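Putative TetR family transcriptional regulator (Streptomyces coelicolor A3, PDB 3BQY) probably binds DNA through a helix-turn-helix motif and regulates transcription, as a homodimeric member of the TetR family. Local coordinates at residues 50-62 with 97-111. Numbering follows the deposited sequence.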
loop_
_atom_site.group_PDB
_atom_site.type_symbol
_atom_site.label_atom_id
_atom_site.label_comp_id
_atom_site.label_asym_id
_atom_site.label_seq_id
_atom_site.Cartn_x
_atom_site.Cartn_y
_atom_site.Cartn_z
ATOM N N LEU A 50 -0.772 18.299 -3.329
ATOM C CA LEU A 50 -0.283 16.931 -3.058
ATOM C C LEU A 50 0.088 16.189 -4.328
ATOM O O LEU A 50 1.127 15.506 -4.378
ATOM C CB LEU A 50 -1.301 16.123 -2.240
ATOM C CG LEU A 50 -1.472 16.639 -0.791
ATOM C CD1 LEU A 50 -2.723 16.016 -0.188
ATOM C CD2 LEU A 50 -0.262 16.370 0.059
ATOM N N THR A 51 -0.735 16.344 -5.360
ATOM C CA THR A 51 -0.483 15.718 -6.655
ATOM C C THR A 51 0.850 16.239 -7.236
ATOM O O THR A 51 1.682 15.457 -7.708
ATOM C CB THR A 51 -1.696 15.940 -7.583
ATOM O OG1 THR A 51 -2.811 15.195 -7.061
ATOM C CG2 THR A 51 -1.404 15.512 -9.021
ATOM N N ALA A 52 1.063 17.553 -7.160
ATOM C CA ALA A 52 2.306 18.167 -7.641
ATOM C C ALA A 52 3.543 17.708 -6.840
ATOM O O ALA A 52 4.611 17.460 -7.420
ATOM C CB ALA A 52 2.183 19.720 -7.662
HETATM N N MSE A 53 3.371 17.555 -5.528
HETATM C CA MSE A 53 4.400 17.012 -4.654
HETATM C C MSE A 53 4.789 15.587 -5.047
HETATM O O MSE A 53 5.983 15.285 -5.189
HETATM C CB MSE A 53 3.942 17.069 -3.196
HETATM C CG MSE A 53 3.917 18.517 -2.628
HETATM SE SE MSE A 53 2.835 18.603 -0.998
HETATM C CE MSE A 53 4.113 17.713 0.157
ATOM N N ALA A 54 3.783 14.748 -5.253
ATOM C CA ALA A 54 4.002 13.348 -5.607
ATOM C C ALA A 54 4.762 13.276 -6.952
ATOM O O ALA A 54 5.719 12.515 -7.096
ATOM C CB ALA A 54 2.656 12.630 -5.706
ATOM N N GLU A 55 4.355 14.100 -7.913
ATOM C CA GLU A 55 4.972 14.115 -9.241
ATOM C C GLU A 55 6.441 14.571 -9.136
ATOM O O GLU A 55 7.314 13.976 -9.750
ATOM C CB GLU A 55 4.129 14.964 -10.213
ATOM C CG GLU A 55 4.816 15.368 -11.489
ATOM C CD GLU A 55 4.942 14.226 -12.502
ATOM O OE1 GLU A 55 4.469 13.095 -12.252
ATOM O OE2 GLU A 55 5.553 14.479 -13.556
ATOM N N HIS A 56 6.719 15.580 -8.309
ATOM C CA HIS A 56 8.089 16.019 -8.057
ATOM C C HIS A 56 8.972 14.972 -7.346
ATOM O O HIS A 56 10.163 14.810 -7.692
ATOM C CB HIS A 56 8.091 17.324 -7.256
ATOM C CG HIS A 56 9.452 17.926 -7.120
ATOM N ND1 HIS A 56 10.199 17.835 -5.964
ATOM C CD2 HIS A 56 10.215 18.601 -8.011
ATOM C CE1 HIS A 56 11.353 18.458 -6.138
ATOM N NE2 HIS A 56 11.389 18.924 -7.374
HETATM N N MSE A 57 8.406 14.258 -6.362
HETATM C CA MSE A 57 9.142 13.238 -5.615
HETATM C C MSE A 57 9.716 12.178 -6.535
HETATM O O MSE A 57 10.800 11.665 -6.266
HETATM C CB MSE A 57 8.223 12.511 -4.596
HETATM C CG MSE A 57 7.822 13.382 -3.447
HETATM SE SE MSE A 57 6.626 12.261 -2.329
HETATM C CE MSE A 57 6.089 13.678 -1.159
ATOM N N VAL A 58 8.993 11.845 -7.603
ATOM C CA VAL A 58 9.430 10.758 -8.501
ATOM C C VAL A 58 10.207 11.220 -9.736
ATOM O O VAL A 58 10.439 10.435 -10.658
ATOM C CB VAL A 58 8.248 9.789 -8.869
ATOM C CG1 VAL A 58 7.720 9.121 -7.572
ATOM C CG2 VAL A 58 7.067 10.544 -9.535
ATOM N N ASP A 59 10.592 12.489 -9.757
ATOM C CA ASP A 59 11.466 13.026 -10.799
ATOM C C ASP A 59 12.701 12.127 -10.947
ATOM O O ASP A 59 13.350 11.777 -9.962
ATOM C CB ASP A 59 11.912 14.433 -10.403
ATOM C CG ASP A 59 12.829 15.049 -11.425
ATOM O OD1 ASP A 59 12.458 15.104 -12.626
ATOM O OD2 ASP A 59 13.935 15.470 -11.022
ATOM N N GLY A 60 13.006 11.696 -12.155
ATOM C CA GLY A 60 14.211 10.891 -12.304
ATOM C C GLY A 60 14.102 9.408 -11.993
ATOM O O GLY A 60 15.008 8.658 -12.350
ATOM N N VAL A 61 13.009 8.965 -11.361
ATOM C CA VAL A 61 12.822 7.539 -11.098
ATOM C C VAL A 61 12.934 6.681 -12.369
ATOM O O VAL A 61 13.607 5.653 -12.346
ATOM C CB VAL A 61 11.545 7.272 -10.309
ATOM C CG1 VAL A 61 11.249 5.788 -10.181
ATOM C CG2 VAL A 61 11.675 7.909 -8.884
ATOM N N ALA A 62 12.300 7.116 -13.463
ATOM C CA ALA A 62 12.278 6.325 -14.704
ATOM C C ALA A 62 13.694 6.101 -15.252
ATOM O O ALA A 62 13.949 5.122 -15.952
ATOM C CB ALA A 62 11.421 7.023 -15.756
ATOM N N VAL A 97 1.625 10.305 0.368
ATOM C CA VAL A 97 1.388 11.359 -0.609
ATOM C C VAL A 97 1.265 10.758 -2.020
ATOM O O VAL A 97 0.355 11.107 -2.775
ATOM C CB VAL A 97 2.496 12.447 -0.567
ATOM C CG1 VAL A 97 2.281 13.508 -1.660
ATOM C CG2 VAL A 97 2.569 13.126 0.848
ATOM N N PHE A 98 2.201 9.890 -2.384
ATOM C CA PHE A 98 2.179 9.252 -3.708
ATOM C C PHE A 98 0.928 8.376 -3.904
ATOM O O PHE A 98 0.244 8.499 -4.927
ATOM C CB PHE A 98 3.450 8.416 -3.891
ATOM C CG PHE A 98 3.592 7.811 -5.260
ATOM C CD1 PHE A 98 3.946 8.602 -6.344
ATOM C CD2 PHE A 98 3.336 6.436 -5.461
ATOM C CE1 PHE A 98 4.073 8.053 -7.636
ATOM C CE2 PHE A 98 3.474 5.878 -6.736
ATOM C CZ PHE A 98 3.828 6.690 -7.822
ATOM N N ALA A 99 0.633 7.534 -2.914
ATOM C CA ALA A 99 -0.502 6.600 -2.973
ATOM C C ALA A 99 -1.837 7.333 -3.140
ATOM O O ALA A 99 -2.712 6.876 -3.896
ATOM C CB ALA A 99 -0.537 5.693 -1.740
ATOM N N GLY A 100 -1.976 8.481 -2.481
ATOM C CA GLY A 100 -3.211 9.263 -2.561
ATOM C C GLY A 100 -3.354 10.276 -3.697
ATOM O O GLY A 100 -4.276 11.096 -3.651
ATOM N N THR A 101 -2.483 10.235 -4.708
ATOM C CA THR A 101 -2.437 11.300 -5.744
ATOM C C THR A 101 -3.633 11.277 -6.727
ATOM O O THR A 101 -4.172 10.202 -7.001
ATOM C CB THR A 101 -1.125 11.269 -6.556
ATOM O OG1 THR A 101 -1.059 12.436 -7.393
ATOM C CG2 THR A 101 -1.067 10.038 -7.465
ATOM N N HIS A 102 -4.029 12.439 -7.274
ATOM C CA HIS A 102 -5.252 12.513 -8.105
ATOM C C HIS A 102 -5.063 12.841 -9.586
ATOM O O HIS A 102 -6.024 13.163 -10.299
ATOM C CB HIS A 102 -6.302 13.434 -7.470
ATOM C CG HIS A 102 -7.100 12.761 -6.398
ATOM N ND1 HIS A 102 -6.646 12.634 -5.100
ATOM C CD2 HIS A 102 -8.307 12.146 -6.435
ATOM C CE1 HIS A 102 -7.548 11.990 -4.380
ATOM N NE2 HIS A 102 -8.565 11.682 -5.166
ATOM N N ALA A 103 -3.819 12.767 -10.034
ATOM C CA ALA A 103 -3.476 12.836 -11.439
ATOM C C ALA A 103 -2.276 11.922 -11.611
ATOM O O ALA A 103 -1.616 11.541 -10.629
ATOM C CB ALA A 103 -3.130 14.273 -11.877
ATOM N N THR A 104 -2.018 11.544 -12.859
ATOM C CA THR A 104 -0.835 10.795 -13.191
ATOM C C THR A 104 0.008 11.708 -14.074
ATOM O O THR A 104 -0.310 11.906 -15.267
ATOM C CB THR A 104 -1.188 9.506 -13.959
ATOM O OG1 THR A 104 -2.205 8.775 -13.252
ATOM C CG2 THR A 104 0.045 8.644 -14.090
ATOM N N GLY A 105 1.059 12.281 -13.498
ATOM C CA GLY A 105 1.906 13.201 -14.263
ATOM C C GLY A 105 2.956 12.491 -15.103
ATOM O O GLY A 105 3.103 11.249 -15.035
ATOM N N PRO A 106 3.709 13.276 -15.878
ATOM C CA PRO A 106 4.772 12.817 -16.776
ATOM C C PRO A 106 5.839 11.959 -16.093
ATOM O O PRO A 106 6.285 10.986 -16.684
ATOM C CB PRO A 106 5.406 14.118 -17.287
ATOM C CG PRO A 106 4.382 15.156 -17.095
ATOM C CD PRO A 106 3.517 14.740 -15.940
ATOM N N ASN A 107 6.256 12.319 -14.869
ATOM C CA ASN A 107 7.268 11.544 -14.155
ATOM C C ASN A 107 6.787 10.138 -13.847
ATOM O O ASN A 107 7.550 9.170 -13.970
ATOM C CB ASN A 107 7.748 12.245 -12.873
ATOM C CG ASN A 107 8.574 13.478 -13.161
ATOM O OD1 ASN A 107 9.117 13.627 -14.259
ATOM N ND2 ASN A 107 8.637 14.392 -12.204
ATOM N N THR A 108 5.526 10.018 -13.442
ATOM C CA THR A 108 4.941 8.719 -13.123
ATOM C C THR A 108 4.688 7.967 -14.412
ATOM O O THR A 108 4.959 6.782 -14.491
ATOM C CB THR A 108 3.608 8.860 -12.319
ATOM O OG1 THR A 108 3.917 9.452 -11.059
ATOM C CG2 THR A 108 2.993 7.506 -12.045
ATOM N N LEU A 109 4.156 8.650 -15.415
ATOM C CA LEU A 109 3.950 8.010 -16.724
ATOM C C LEU A 109 5.274 7.467 -17.301
ATOM O O LEU A 109 5.301 6.362 -17.851
ATOM C CB LEU A 109 3.297 8.971 -17.706
ATOM C CG LEU A 109 1.855 9.423 -17.403
ATOM C CD1 LEU A 109 1.437 10.513 -18.373
ATOM C CD2 LEU A 109 0.890 8.256 -17.505
ATOM N N ARG A 110 6.356 8.233 -17.208
ATOM C CA ARG A 110 7.651 7.767 -17.721
ATOM C C ARG A 110 8.115 6.521 -16.973
ATOM O O ARG A 110 8.657 5.585 -17.583
ATOM C CB ARG A 110 8.735 8.853 -17.650
ATOM C CG ARG A 110 9.165 9.369 -19.005
ATOM C CD ARG A 110 10.209 10.515 -18.937
ATOM N NE ARG A 110 10.003 11.458 -17.827
ATOM C CZ ARG A 110 9.300 12.589 -17.900
ATOM N NH1 ARG A 110 8.737 13.004 -19.044
ATOM N NH2 ARG A 110 9.206 13.349 -16.836
ATOM N N PHE A 111 7.914 6.512 -15.661
ATOM C CA PHE A 111 8.263 5.355 -14.816
ATOM C C PHE A 111 7.456 4.130 -15.289
ATOM O O PHE A 111 8.026 3.075 -15.517
ATOM C CB PHE A 111 7.967 5.645 -13.313
ATOM C CG PHE A 111 7.851 4.404 -12.476
ATOM C CD1 PHE A 111 9.000 3.731 -12.046
ATOM C CD2 PHE A 111 6.614 3.891 -12.133
ATOM C CE1 PHE A 111 8.892 2.565 -11.270
ATOM C CE2 PHE A 111 6.508 2.724 -11.387
ATOM C CZ PHE A 111 7.658 2.060 -10.957
HETATM O O HOH W 1 0.842 12.919 -9.349
HETATM O O HOH W 2 2.535 11.687 -10.932
HETATM O O HOH W 3 10.233 9.297 -13.287
HETATM O O HOH W 4 12.028 12.954 -14.477
#
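The carboxylate of Glu55 and the side-chain amide of Asn107 lie stacked, their planes 11° apart. In the plane of that amide, ND2 of Asn107 gives an almost straight hydrogen bond to O of Glu55 (2.8 Å), approaching from above the carbonyl plane. Glu55 OE2 accepts a hydrogen bond from backbone N of Asn107 on its syn lone pair (2.6 Å). Glu55 gets there because its chain bends at chi2 (75°), which brings the acid over the first turn of helix 106-121, where Gly105 is the N-cap. A water joins Glu55 OE1 to Gly105 N and Thr108 OG1. Were Glu55 an alanine, the N of Asn107 would probably lose its acceptor and the amide its stacked partner. One turn earlier, Thr51 OG1 accepts a hydrogen bond from N of His102 (3.0 Å) and also bonds to Gln47 O. Away from these bonds, Val97 fits as a knob among Leu50, Met53, Ala54 and Met57, while Val58 CG1 meets Phe98 CE1 at 3.8 Å. Helix 46-57 thus joins the predicted DNA-binding region to the C-terminal domain through apolar packing and directional hydrogen bonds, and the helix N-terminus would be expected to stabilise the negative charge of Glu55.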